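Local coordinates for endoglucanase (Ganoderma lucidum, PDB 5D8Z), which probably hydrolyses internal beta-1,4-glucosidic bonds in cellulose and related glucans, as a family 5 glycoside hydrolase with a TIM-barrel fold, at residues M63-D68 against E322-T327; I130-P135 against H166-I171; D139-W144 against V182-Q187; Y237-S240 against G244-E247. All coordinates share one frame; numbering follows the deposited sequence.

Interaction 1 of 4, residues M63-D68 against E322-T327; sequences MKHFVD and EVPTDT
Pro324 packs its ring against two consecutive side chains of helix 59-68, His65 and Phe66, where the first helix of the (beta/alpha)8 barrel meets the chain that follows the last barrel strand. CG of the proline stands 3.8 Å from His65 CD2, and the two side chains run past one another in opposite senses. The neighbouring ring atom, Pro324 CD, lies 3.8 Å from Phe66 CZ. His65 reaches the proline with CG anti to its own backbone N (chi1 154°), and its ring is fixed from outside the contact: NE2 bonds Asp333, ND1 bonds Asp69, and Trp331 stacks on it. Trp331 lies on strand 330-332, the return strand of the hairpin that begins just after Pro324, and Asp333 follows it. Phe66 in turn reaches inward to Val27 of strand 24-30 and Phe75 of strand 74-79, and Phe72 meets its ring nearly at right angles. Without CG and CD, as with an alanine at Pro324, a gap would probably open beside His65 CD2 and Phe66 CZ, and the backbone would be freer to turn. In the plane of the Phe66 ring, at its edge, the carbonyl O of Glu322 lies 3.6 Å from CZ.

Interaction 2 of 4, residues I130-P135 against H166-I171; sequences IGQGGP and HDVPDI
Gln132 reaches across from the 130-135 loop and sets its terminal amide against the ring of Pro169 and the backbone of Asp170, just before helix 171-187. The polar part is one clear hydrogen bond: Asp170 N donates to Gln132 OE1 over 3.2 Å with an N-H...O angle of 158°. The donor sits well above the amide plane, about 37° out of it. The other arm of the amide lies near the same residue, with Gln132 NE2 3.1 Å from Asp170 O. An extended chain beyond CG (chi2 170°) carries the amide this far.

Carbon atoms also pack against the amide oxygen. Val168 CG1 lies 3.4 Å from Gln132 OE1, the two side chains crossing at about a right angle. Pro169 brings its ring alongside, CD being 3.3 Å from Gln132 OE1. Farther along, the glutamine also touches Leu173 and Trp174 of the helix that begins here.

Within 166-171 a second polar pair links adjacent residues: His166 ND1 donates to Asp167 OD2 at 2.8 Å, nearly in the imidazole plane but above that of the carboxylate. The same imidazole stacks on Trp202 of the glycan pocket and bonds Ser38 O through NE2.

Asp170 is itself the N-cap of helix 171-187, its OD1 accepting from Leu173 N. The arrangement is thus a tie between two neighbouring beta-alpha loops of a TIM barrel, those after strands 114-119 and 157-160; the second of them also contains Glu164, which is hydrogen-bonded to the bound glucose.

Interaction 3 of 4, residues D139-W144 against V182-Q187; sequences DFAALW and VTAIRQ
The indole of Trp144 has Ile185 CD1 lying 3.7 Å above its plane, offset toward the rim, where it is 3.9 Å from Trp144 CE3. In the plane of the indole, at its edge, stands Phe140 CZ of the same helix. The Phe140 ring in turn carries Trp144 CD1 above one face, so the two aromatic groups meet with the edge of the indole over the phenyl. Next to CD1 on the indole, Trp144 NE1 makes a weak hydrogen bond to Val161 O, in the loop after strand 157-160.

Trp144 and Ile185 lie side by side and point the same way. Their stems touch as well, Trp144 CB being 3.9 Å from Ile185 CG1. With CG1 anti to its carbonyl carbon (chi1 -71°), the isoleucine swings the end of its chain over to the indole.

About a turn earlier on helix 137-149, and one residue earlier on helix 171-187, small residues meet. Ala184 CB lies 3.3 Å from the carbonyl O of Ala141, and the two methyls, Ala141 CB and Ala184 CB, are 4.2 Å apart. CA atoms of Ala141 and Ala184 are only 5.6 Å from each other, a close approach consistent with the small side chains at both positions.

This is alanine-mediated packing between adjacent outer helices of the (beta/alpha)8 barrel, 137-149 and 171-187, with Ile185 also reaching Ile195 of barrel strand 194-198.

Interaction 4 of 4, residues Y237-S240 against G244-E247; sequences YLDS and GTHE. With BGC (beta-D-glucopyranose), chain C.
Asp239 grips the returning chain with both carboxylate oxygens. Gly244 N donates to Asp239 OD1 over 3.0 Å on the syn side, 18° out of the carboxylate plane. Asp239 OD2 is hydrogen-bonded to Ser243 OG and uses its anti lone pair for His246 ND1 at 3.2 Å, the oxygen being tilted from the imidazole plane; weak bonds from Gly244 N and Thr245 N also reach it. These bonds probably ease the closeness of the like-charged Asp241. CG of Asp239 sits between backbone N and carbonyl carbon (chi1 50°), which turns the carboxylate across the loop. With an alanine here the carboxylate is gone, and Gly244 N, His246 ND1 and Ser243 OG would probably lose their common partner, leaving the 244-247 chain less firmly held.

Carboxylate and imidazole planes stand 64° apart, and Asp239 CB lies at the edge of the His246 ring. Thr245 OG1 stands over the centre of that ring.

Tyr237 packs beside Gly244, its CD1 3.7 Å from Gly244 CA, where a side chain would collide with the ring. The far flank of the tyrosine lines the glycan pocket: Tyr237 CE2 is 3.6 Å from glucose C6, and OH is hydrogen-bonded to Glu276 OE1.

The whole loop lies between barrel strand 230-235 and helix 254-267, with Leu238 turned against helix 283-298.

All four contacts belong to one (beta/alpha)8 barrel and none uses a barrel strand. Along the chain interaction 1 brackets the rest, joining the first barrel helix to the chain after the last strand. Interactions 2 and 3 interleave, linking the third and fourth beta-alpha units; their centres are 17 Å apart and they touch where Ile130 CG2 lies 4.0 Å from Phe140 CB. Interaction 4 comes later, its centre about 24 Å from that of interaction 1 and, on the opposite side of the chain's centre, about 34 Å from that of interaction 3. Interaction 1 is likewise opposite 2 and 3, centres 38 and 34 Å away. Interactions 1 and 3 lie at outer helices, interaction 2 joins two beta-alpha loops, and interaction 4 borders the pocket.

Interaction 1 of 4, residues M63-D68 against E322-T327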
loop_
_atom_site.group_PDB
_atom_site.type_symbol
_atom_site.label_atom_id
_atom_site.label_comp_id
_atom_site.label_asym_id
_atom_site.label_seq_id
_atom_site.Cartn_x
_atom_site.Cartn_y
_atom_site.Cartn_z
ATOM N N MET A 63 -4.276 -15.845 -0.581
ATOM C CA MET A 63 -5.155 -14.969 -1.351
ATOM C C MET A 63 -6.406 -15.720 -1.800
ATOM O O MET A 63 -7.498 -15.179 -1.656
ATOM C CB MET A 63 -4.403 -14.281 -2.509
ATOM C CG MET A 63 -3.374 -13.279 -1.996
ATOM S SD MET A 63 -2.372 -12.324 -3.156
ATOM C CE MET A 63 -1.783 -13.577 -4.277
ATOM N N LYS A 64 -6.288 -16.953 -2.298
ATOM C CA LYS A 64 -7.507 -17.760 -2.560
ATOM C C LYS A 64 -8.456 -17.695 -1.364
ATOM O O LYS A 64 -9.660 -17.518 -1.496
ATOM C CB LYS A 64 -7.183 -19.231 -2.825
ATOM C CG LYS A 64 -7.243 -19.680 -4.284
ATOM C CD LYS A 64 -8.612 -20.278 -4.659
ATOM C CE LYS A 64 -8.822 -21.724 -4.215
ATOM N NZ LYS A 64 -8.060 -22.691 -5.051
ATOM N N HIS A 65 -7.884 -17.812 -0.184
ATOM C CA HIS A 65 -8.666 -17.918 1.025
ATOM C C HIS A 65 -9.254 -16.570 1.362
ATOM O O HIS A 65 -10.445 -16.445 1.624
ATOM C CB HIS A 65 -7.771 -18.450 2.156
ATOM C CG HIS A 65 -8.205 -18.044 3.510
ATOM N ND1 HIS A 65 -9.412 -18.431 4.049
ATOM C CD2 HIS A 65 -7.607 -17.254 4.432
ATOM C CE1 HIS A 65 -9.532 -17.911 5.259
ATOM N NE2 HIS A 65 -8.447 -17.196 5.518
ATOM N N PHE A 66 -8.418 -15.543 1.350
ATOM C CA PHE A 66 -8.888 -14.233 1.735
ATOM C C PHE A 66 -10.066 -13.794 0.862
ATOM O O PHE A 66 -10.962 -13.110 1.347
ATOM C CB PHE A 66 -7.745 -13.217 1.678
ATOM C CG PHE A 66 -6.843 -13.220 2.889
ATOM C CD1 PHE A 66 -7.354 -13.112 4.171
ATOM C CD2 PHE A 66 -5.484 -13.278 2.746
ATOM C CE1 PHE A 66 -6.519 -13.103 5.289
ATOM C CE2 PHE A 66 -4.648 -13.242 3.845
ATOM C CZ PHE A 66 -5.157 -13.165 5.119
ATOM N N VAL A 67 -10.072 -14.182 -0.415
ATOM C CA VAL A 67 -11.209 -13.884 -1.286
ATOM C C VAL A 67 -12.338 -14.845 -0.973
ATOM O O VAL A 67 -13.389 -14.422 -0.499
ATOM C CB VAL A 67 -10.897 -13.998 -2.812
ATOM C CG1 VAL A 67 -12.158 -13.748 -3.651
ATOM C CG2 VAL A 67 -9.803 -13.028 -3.238
ATOM N N ASP A 68 -12.120 -16.130 -1.221
ATOM C CA ASP A 68 -13.220 -17.098 -1.236
ATOM C C ASP A 68 -13.980 -17.253 0.078
ATOM O O ASP A 68 -15.193 -17.517 0.072
ATOM C CB ASP A 68 -12.734 -18.461 -1.719
ATOM C CG ASP A 68 -12.291 -18.430 -3.186
ATOM O OD1 ASP A 68 -12.372 -17.346 -3.807
ATOM O OD2 ASP A 68 -11.850 -19.479 -3.721
ATOM N N GLU A 322 -1.374 -11.255 10.477
ATOM C CA GLU A 322 -2.639 -11.578 9.844
ATOM C C GLU A 322 -2.540 -12.860 9.008
ATOM O O GLU A 322 -3.493 -13.234 8.333
ATOM C CB GLU A 322 -3.091 -10.406 8.963
ATOM C CG GLU A 322 -3.440 -9.165 9.784
ATOM C CD GLU A 322 -3.861 -7.954 8.955
ATOM O OE1 GLU A 322 -4.011 -8.045 7.708
ATOM O OE2 GLU A 322 -4.037 -6.885 9.572
ATOM N N VAL A 323 -1.426 -13.581 9.113
ATOM C CA VAL A 323 -1.238 -14.789 8.321
ATOM C C VAL A 323 -2.189 -15.885 8.817
ATOM O O VAL A 323 -2.157 -16.263 9.984
ATOM C CB VAL A 323 0.212 -15.317 8.370
ATOM C CG1 VAL A 323 0.336 -16.580 7.527
ATOM C CG2 VAL A 323 1.188 -14.263 7.874
ATOM N N PRO A 324 -3.031 -16.400 7.925
ATOM C CA PRO A 324 -3.863 -17.500 8.267
ATOM C C PRO A 324 -3.094 -18.812 8.195
ATOM O O PRO A 324 -1.985 -18.847 7.686
ATOM C CB PRO A 324 -4.912 -17.470 7.149
ATOM C CG PRO A 324 -4.119 -17.072 5.957
ATOM C CD PRO A 324 -3.143 -16.066 6.492
ATOM N N THR A 325 -3.736 -19.887 8.635
ATOM C CA THR A 325 -3.145 -21.199 8.737
ATOM C C THR A 325 -3.870 -22.186 7.815
ATOM O O THR A 325 -5.117 -22.216 7.788
ATOM C CB THR A 325 -3.289 -21.674 10.205
ATOM O OG1 THR A 325 -2.834 -20.649 11.100
ATOM C CG2 THR A 325 -2.519 -22.925 10.452
ATOM N N ASP A 326 -3.095 -23.029 7.117
ATOM C CA ASP A 326 -3.632 -24.054 6.203
ATOM C C ASP A 326 -3.495 -25.452 6.806
ATOM O O ASP A 326 -2.394 -25.993 6.934
ATOM C CB ASP A 326 -2.909 -23.977 4.844
ATOM C CG ASP A 326 -3.395 -25.020 3.826
ATOM O OD1 ASP A 326 -4.487 -25.611 3.991
ATOM O OD2 ASP A 326 -2.668 -25.237 2.835
ATOM N N THR A 327 -4.627 -26.051 7.152
ATOM C CA THR A 327 -4.648 -27.412 7.648
ATOM C C THR A 327 -5.342 -28.277 6.633
ATOM O O THR A 327 -6.561 -28.379 6.615
ATOM C CB THR A 327 -5.358 -27.501 8.998
ATOM O OG1 THR A 327 -4.915 -26.435 9.849
ATOM C CG2 THR A 327 -5.020 -28.805 9.662
#

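Interaction 2 of 4, residues I130-P135 against H166-I171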
loop_
_atom_site.group_PDB
_atom_site.type_symbol
_atom_site.label_atom_id
_atom_site.label_comp_id
_atom_site.label_asym_id
_atom_site.label_seq_id
_atom_site.Cartn_x
_atom_site.Cartn_y
_atom_site.Cartn_z
ATOM N N ILE A 130 14.226 11.196 -3.390
ATOM C CA ILE A 130 13.921 11.396 -4.794
ATOM C C ILE A 130 13.543 12.832 -5.001
ATOM O O ILE A 130 12.734 13.333 -4.288
ATOM C CB ILE A 130 12.701 10.575 -5.221
ATOM C CG1 ILE A 130 13.006 9.074 -5.139
ATOM C CG2 ILE A 130 12.251 10.968 -6.629
ATOM C CD1 ILE A 130 11.780 8.255 -4.855
ATOM N N GLY A 131 14.112 13.491 -5.987
ATOM C CA GLY A 131 13.697 14.836 -6.329
ATOM C C GLY A 131 14.362 15.898 -5.476
ATOM O O GLY A 131 14.324 17.067 -5.865
ATOM N N GLN A 132 15.003 15.479 -4.370
ATOM C CA GLN A 132 15.486 16.358 -3.334
ATOM C C GLN A 132 16.758 15.807 -2.694
ATOM O O GLN A 132 16.776 15.498 -1.493
ATOM C CB GLN A 132 14.429 16.487 -2.240
ATOM C CG GLN A 132 13.189 17.276 -2.656
ATOM C CD GLN A 132 12.043 17.195 -1.644
ATOM O OE1 GLN A 132 12.201 17.436 -0.440
ATOM N NE2 GLN A 132 10.875 16.851 -2.150
ATOM N N GLY A 133 17.835 15.692 -3.473
ATOM C CA GLY A 133 19.057 15.000 -2.999
ATOM C C GLY A 133 19.353 13.649 -3.652
ATOM O O GLY A 133 20.492 13.341 -3.945
ATOM N N GLY A 134 18.331 12.830 -3.890
ATOM C CA GLY A 134 18.524 11.463 -4.358
ATOM C C GLY A 134 18.391 11.372 -5.864
ATOM O O GLY A 134 18.820 12.262 -6.573
ATOM N N PRO A 135 17.782 10.286 -6.358
ATOM C CA PRO A 135 17.422 10.167 -7.761
ATOM C C PRO A 135 16.478 11.257 -8.221
ATOM O O PRO A 135 15.691 11.764 -7.447
ATOM C CB PRO A 135 16.710 8.825 -7.838
ATOM C CG PRO A 135 17.136 8.080 -6.631
ATOM C CD PRO A 135 17.377 9.108 -5.582
ATOM N N HIS A 166 8.425 10.149 4.387
ATOM C CA HIS A 166 8.542 10.706 5.692
ATOM C C HIS A 166 9.748 11.594 5.723
ATOM O O HIS A 166 10.616 11.483 4.877
ATOM C CB HIS A 166 8.658 9.621 6.727
ATOM C CG HIS A 166 9.976 8.919 6.728
ATOM N ND1 HIS A 166 11.073 9.400 7.405
ATOM C CD2 HIS A 166 10.363 7.755 6.156
ATOM C CE1 HIS A 166 12.086 8.572 7.238
ATOM N NE2 HIS A 166 11.682 7.566 6.484
ATOM N N ASP A 167 9.755 12.496 6.701
ATOM C CA ASP A 167 10.760 13.552 6.859
ATOM C C ASP A 167 11.305 14.115 5.528
ATOM O O ASP A 167 12.529 14.241 5.324
ATOM C CB ASP A 167 11.868 13.082 7.809
ATOM C CG ASP A 167 11.310 12.554 9.152
ATOM O OD1 ASP A 167 10.725 13.371 9.895
ATOM O OD2 ASP A 167 11.445 11.334 9.456
ATOM N N VAL A 168 10.373 14.462 4.646
ATOM C CA VAL A 168 10.671 15.132 3.390
ATOM C C VAL A 168 10.661 16.629 3.600
ATOM O O VAL A 168 9.701 17.166 4.142
ATOM C CB VAL A 168 9.577 14.819 2.356
ATOM C CG1 VAL A 168 9.776 15.588 1.048
ATOM C CG2 VAL A 168 9.529 13.319 2.121
ATOM N N PRO A 169 11.707 17.332 3.165
ATOM C CA PRO A 169 11.699 18.775 3.489
ATOM C C PRO A 169 10.743 19.675 2.673
ATOM O O PRO A 169 10.267 20.637 3.228
ATOM C CB PRO A 169 13.154 19.194 3.311
ATOM C CG PRO A 169 13.765 18.137 2.466
ATOM C CD PRO A 169 13.018 16.864 2.698
ATOM N N ASP A 170 10.453 19.388 1.403
ATOM C CA ASP A 170 9.529 20.230 0.638
ATOM C C ASP A 170 8.471 19.407 -0.076
ATOM O O ASP A 170 8.724 18.806 -1.124
ATOM C CB ASP A 170 10.256 21.104 -0.383
ATOM C CG ASP A 170 9.288 21.887 -1.291
ATOM O OD1 ASP A 170 8.475 21.262 -2.002
ATOM O OD2 ASP A 170 9.334 23.133 -1.311
ATOM N N ILE A 171 7.267 19.453 0.459
ATOM C CA ILE A 171 6.190 18.661 -0.060
ATOM C C ILE A 171 5.744 18.990 -1.489
ATOM O O ILE A 171 5.252 18.117 -2.214
ATOM C CB ILE A 171 4.984 18.775 0.866
ATOM C CG1 ILE A 171 3.961 17.698 0.518
ATOM C CG2 ILE A 171 4.372 20.165 0.774
ATOM C CD1 ILE A 171 4.455 16.303 0.799
#

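Interaction 3 of 4, residues D139-W144 against V182-Q187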
loop_
_atom_site.group_PDB
_atom_site.type_symbol
_atom_site.label_atom_id
_atom_site.label_comp_id
_atom_site.label_asym_id
_atom_site.label_seq_id
_atom_site.Cartn_x
_atom_site.Cartn_y
_atom_site.Cartn_z
ATOM N N ASP A 139 14.717 9.698 -13.243
ATOM C CA ASP A 139 15.154 8.371 -12.805
ATOM C C ASP A 139 13.879 7.634 -12.297
ATOM O O ASP A 139 13.564 6.530 -12.698
ATOM C CB ASP A 139 16.254 8.469 -11.686
ATOM C CG ASP A 139 17.620 9.099 -12.167
ATOM O OD1 ASP A 139 18.031 8.897 -13.329
ATOM O OD2 ASP A 139 18.310 9.782 -11.366
ATOM N N PHE A 140 13.113 8.308 -11.463
ATOM C CA PHE A 140 11.935 7.720 -10.851
ATOM C C PHE A 140 10.792 7.437 -11.845
ATOM O O PHE A 140 10.141 6.391 -11.812
ATOM C CB PHE A 140 11.457 8.689 -9.785
ATOM C CG PHE A 140 10.286 8.218 -8.999
ATOM C CD1 PHE A 140 10.249 6.933 -8.475
ATOM C CD2 PHE A 140 9.268 9.083 -8.700
ATOM C CE1 PHE A 140 9.188 6.513 -7.696
ATOM C CE2 PHE A 140 8.199 8.673 -7.939
ATOM C CZ PHE A 140 8.153 7.382 -7.435
ATOM N N ALA A 141 10.551 8.412 -12.707
ATOM C CA ALA A 141 9.496 8.359 -13.699
ATOM C C ALA A 141 9.724 7.190 -14.630
ATOM O O ALA A 141 8.821 6.423 -14.934
ATOM C CB ALA A 141 9.503 9.650 -14.470
ATOM N N ALA A 142 10.957 7.059 -15.070
ATOM C CA ALA A 142 11.379 5.910 -15.843
ATOM C C ALA A 142 10.889 4.606 -15.211
ATOM O O ALA A 142 10.318 3.744 -15.907
ATOM C CB ALA A 142 12.894 5.882 -15.949
ATOM N N LEU A 143 11.115 4.463 -13.906
ATOM C CA LEU A 143 10.722 3.258 -13.214
ATOM C C LEU A 143 9.267 2.957 -13.431
ATOM O O LEU A 143 8.876 1.850 -13.834
ATOM C CB LEU A 143 10.974 3.375 -11.721
ATOM C CG LEU A 143 10.500 2.136 -10.958
ATOM C CD1 LEU A 143 11.317 0.920 -11.388
ATOM C CD2 LEU A 143 10.574 2.358 -9.449
ATOM N N TRP A 144 8.457 3.953 -13.158
ATOM C CA TRP A 144 7.037 3.771 -13.320
ATOM C C TRP A 144 6.589 3.580 -14.765
ATOM O O TRP A 144 5.610 2.913 -15.003
ATOM C CB TRP A 144 6.299 4.918 -12.668
ATOM C CG TRP A 144 6.232 4.720 -11.255
ATOM C CD1 TRP A 144 6.890 5.417 -10.296
ATOM C CD2 TRP A 144 5.482 3.706 -10.590
ATOM N NE1 TRP A 144 6.561 4.924 -9.054
ATOM C CE2 TRP A 144 5.709 3.853 -9.215
ATOM C CE3 TRP A 144 4.616 2.695 -11.026
ATOM C CZ2 TRP A 144 5.096 3.038 -8.276
ATOM C CZ3 TRP A 144 4.029 1.886 -10.098
ATOM C CH2 TRP A 144 4.266 2.060 -8.739
ATOM N N VAL A 182 2.957 9.869 -12.367
ATOM C CA VAL A 182 1.631 9.757 -12.939
ATOM C C VAL A 182 1.717 9.889 -14.446
ATOM O O VAL A 182 1.259 9.009 -15.210
ATOM C CB VAL A 182 0.706 10.872 -12.482
ATOM C CG1 VAL A 182 -0.551 10.824 -13.331
ATOM C CG2 VAL A 182 0.403 10.807 -10.969
ATOM N N THR A 183 2.332 10.983 -14.884
ATOM C CA THR A 183 2.498 11.205 -16.296
ATOM C C THR A 183 3.204 10.035 -16.956
ATOM O O THR A 183 2.814 9.595 -18.023
ATOM C CB THR A 183 3.283 12.491 -16.549
ATOM O OG1 THR A 183 2.549 13.596 -16.022
ATOM C CG2 THR A 183 3.498 12.695 -18.042
ATOM N N ALA A 184 4.248 9.509 -16.327
ATOM C CA ALA A 184 4.895 8.340 -16.913
ATOM C C ALA A 184 3.871 7.231 -17.049
ATOM O O ALA A 184 3.799 6.580 -18.093
ATOM C CB ALA A 184 6.090 7.874 -16.095
ATOM N N ILE A 185 3.063 7.036 -16.011
ATOM C CA ILE A 185 2.140 5.879 -15.971
ATOM C C ILE A 185 1.048 5.934 -17.072
ATOM O O ILE A 185 0.737 4.913 -17.710
ATOM C CB ILE A 185 1.477 5.726 -14.580
ATOM C CG1 ILE A 185 2.499 5.252 -13.547
ATOM C CG2 ILE A 185 0.350 4.728 -14.633
ATOM C CD1 ILE A 185 2.098 5.509 -12.104
ATOM N N ARG A 186 0.494 7.129 -17.289
ATOM C CA ARG A 186 -0.551 7.293 -18.275
ATOM C C ARG A 186 0.026 7.140 -19.673
ATOM O O ARG A 186 -0.522 6.424 -20.509
ATOM C CB ARG A 186 -1.202 8.628 -18.088
ATOM C CG ARG A 186 -1.800 8.833 -16.689
ATOM C CD ARG A 186 -2.779 7.723 -16.340
ATOM N NE ARG A 186 -3.644 8.003 -15.180
ATOM C CZ ARG A 186 -4.396 7.068 -14.586
ATOM N NH1 ARG A 186 -4.337 5.820 -15.009
ATOM N NH2 ARG A 186 -5.159 7.362 -13.536
ATOM N N GLN A 187 1.189 7.717 -19.897
ATOM C CA GLN A 187 1.857 7.585 -21.179
ATOM C C GLN A 187 2.284 6.184 -21.537
ATOM O O GLN A 187 2.459 5.884 -22.707
ATOM C CB GLN A 187 3.060 8.492 -21.253
ATOM C CG GLN A 187 2.676 9.952 -21.307
ATOM C CD GLN A 187 3.844 10.884 -21.103
ATOM O OE1 GLN A 187 3.657 12.091 -21.036
ATOM N NE2 GLN A 187 5.058 10.334 -20.992
#

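Interaction 4 of 4, residues Y237-S240 against G244-E247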
loop_
_atom_site.group_PDB
_atom_site.type_symbol
_atom_site.label_atom_id
_atom_site.label_comp_id
_atom_site.label_asym_id
_atom_site.label_seq_id
_atom_site.Cartn_x
_atom_site.Cartn_y
_atom_site.Cartn_z
ATOM N N TYR A 237 -2.291 3.536 12.114
ATOM C CA TYR A 237 -2.200 2.413 13.041
ATOM C C TYR A 237 -2.899 2.811 14.319
ATOM O O TYR A 237 -3.215 3.973 14.486
ATOM C CB TYR A 237 -0.737 2.072 13.271
ATOM C CG TYR A 237 -0.148 1.395 12.062
ATOM C CD1 TYR A 237 -0.343 0.036 11.850
ATOM C CD2 TYR A 237 0.568 2.104 11.112
ATOM C CE1 TYR A 237 0.200 -0.605 10.764
ATOM C CE2 TYR A 237 1.092 1.465 10.008
ATOM C CZ TYR A 237 0.903 0.114 9.845
ATOM O OH TYR A 237 1.408 -0.535 8.754
ATOM N N LEU A 238 -3.137 1.862 15.220
ATOM C CA LEU A 238 -4.001 2.112 16.365
ATOM C C LEU A 238 -3.266 2.228 17.700
ATOM O O LEU A 238 -3.894 2.209 18.761
ATOM C CB LEU A 238 -5.086 1.029 16.426
ATOM C CG LEU A 238 -6.220 1.224 15.391
ATOM C CD1 LEU A 238 -5.790 0.767 14.006
ATOM C CD2 LEU A 238 -7.520 0.521 15.756
ATOM N N ASP A 239 -1.945 2.374 17.660
ATOM C CA ASP A 239 -1.154 2.411 18.893
ATOM C C ASP A 239 -0.793 3.843 19.205
ATOM O O ASP A 239 -0.965 4.709 18.350
ATOM C CB ASP A 239 0.084 1.516 18.813
ATOM C CG ASP A 239 0.910 1.743 17.565
ATOM O OD1 ASP A 239 0.335 2.053 16.502
ATOM O OD2 ASP A 239 2.146 1.568 17.638
ATOM N N SER A 240 -0.325 4.096 20.429
ATOM C CA SER A 240 -0.175 5.476 20.917
ATOM C C SER A 240 0.663 6.338 19.983
ATOM O O SER A 240 0.294 7.492 19.693
ATOM C CB SER A 240 0.403 5.509 22.337
ATOM O OG SER A 240 1.410 4.526 22.516
ATOM N N GLY A 244 2.614 1.172 14.742
ATOM C CA GLY A 244 2.282 -0.211 14.473
ATOM C C GLY A 244 3.401 -1.135 14.910
ATOM O O GLY A 244 3.793 -2.039 14.181
ATOM N N THR A 245 3.949 -0.882 16.090
ATOM C CA THR A 245 4.911 -1.800 16.696
ATOM C C THR A 245 4.384 -2.374 17.994
ATOM O O THR A 245 4.954 -3.308 18.509
ATOM C CB THR A 245 6.259 -1.106 16.962
ATOM O OG1 THR A 245 6.075 0.002 17.862
ATOM C CG2 THR A 245 6.857 -0.610 15.656
ATOM N N HIS A 246 3.293 -1.825 18.519
ATOM C CA HIS A 246 2.704 -2.320 19.755
ATOM C C HIS A 246 1.590 -3.294 19.519
ATOM O O HIS A 246 0.900 -3.234 18.504
ATOM C CB HIS A 246 2.194 -1.159 20.582
ATOM C CG HIS A 246 3.287 -0.257 21.020
ATOM N ND1 HIS A 246 3.423 1.029 20.550
ATOM C CD2 HIS A 246 4.359 -0.490 21.810
ATOM C CE1 HIS A 246 4.508 1.570 21.073
ATOM N NE2 HIS A 246 5.094 0.668 21.839
ATOM N N GLU A 247 1.415 -4.200 20.471
ATOM C CA GLU A 247 0.368 -5.202 20.345
ATOM C C GLU A 247 -0.946 -4.576 20.739
ATOM O O GLU A 247 -1.962 -4.892 20.151
ATOM C CB GLU A 247 0.649 -6.482 21.171
ATOM C CG GLU A 247 -0.257 -7.649 20.760
ATOM C CD GLU A 247 0.318 -9.034 21.030
ATOM O OE1 GLU A 247 0.879 -9.650 20.090
ATOM O OE2 GLU A 247 0.189 -9.523 22.173
HETATM C C2 BGC C . 7.617 2.710 11.597
HETATM C C3 BGC C . 7.091 1.832 10.440
HETATM C C4 BGC C . 5.620 2.063 10.142
HETATM C C5 BGC C . 5.311 3.571 10.053
HETATM C C6 BGC C . 3.807 3.830 10.017
HETATM C C1 BGC C . 7.160 4.192 11.571
HETATM O O2 BGC C . 9.048 2.659 11.563
HETATM O O3 BGC C . 7.200 0.420 10.716
HETATM O O4 BGC C . 5.307 1.275 8.968
HETATM O O5 BGC C . 5.786 4.323 11.183
HETATM O O6 BGC C . 3.362 4.563 11.164
#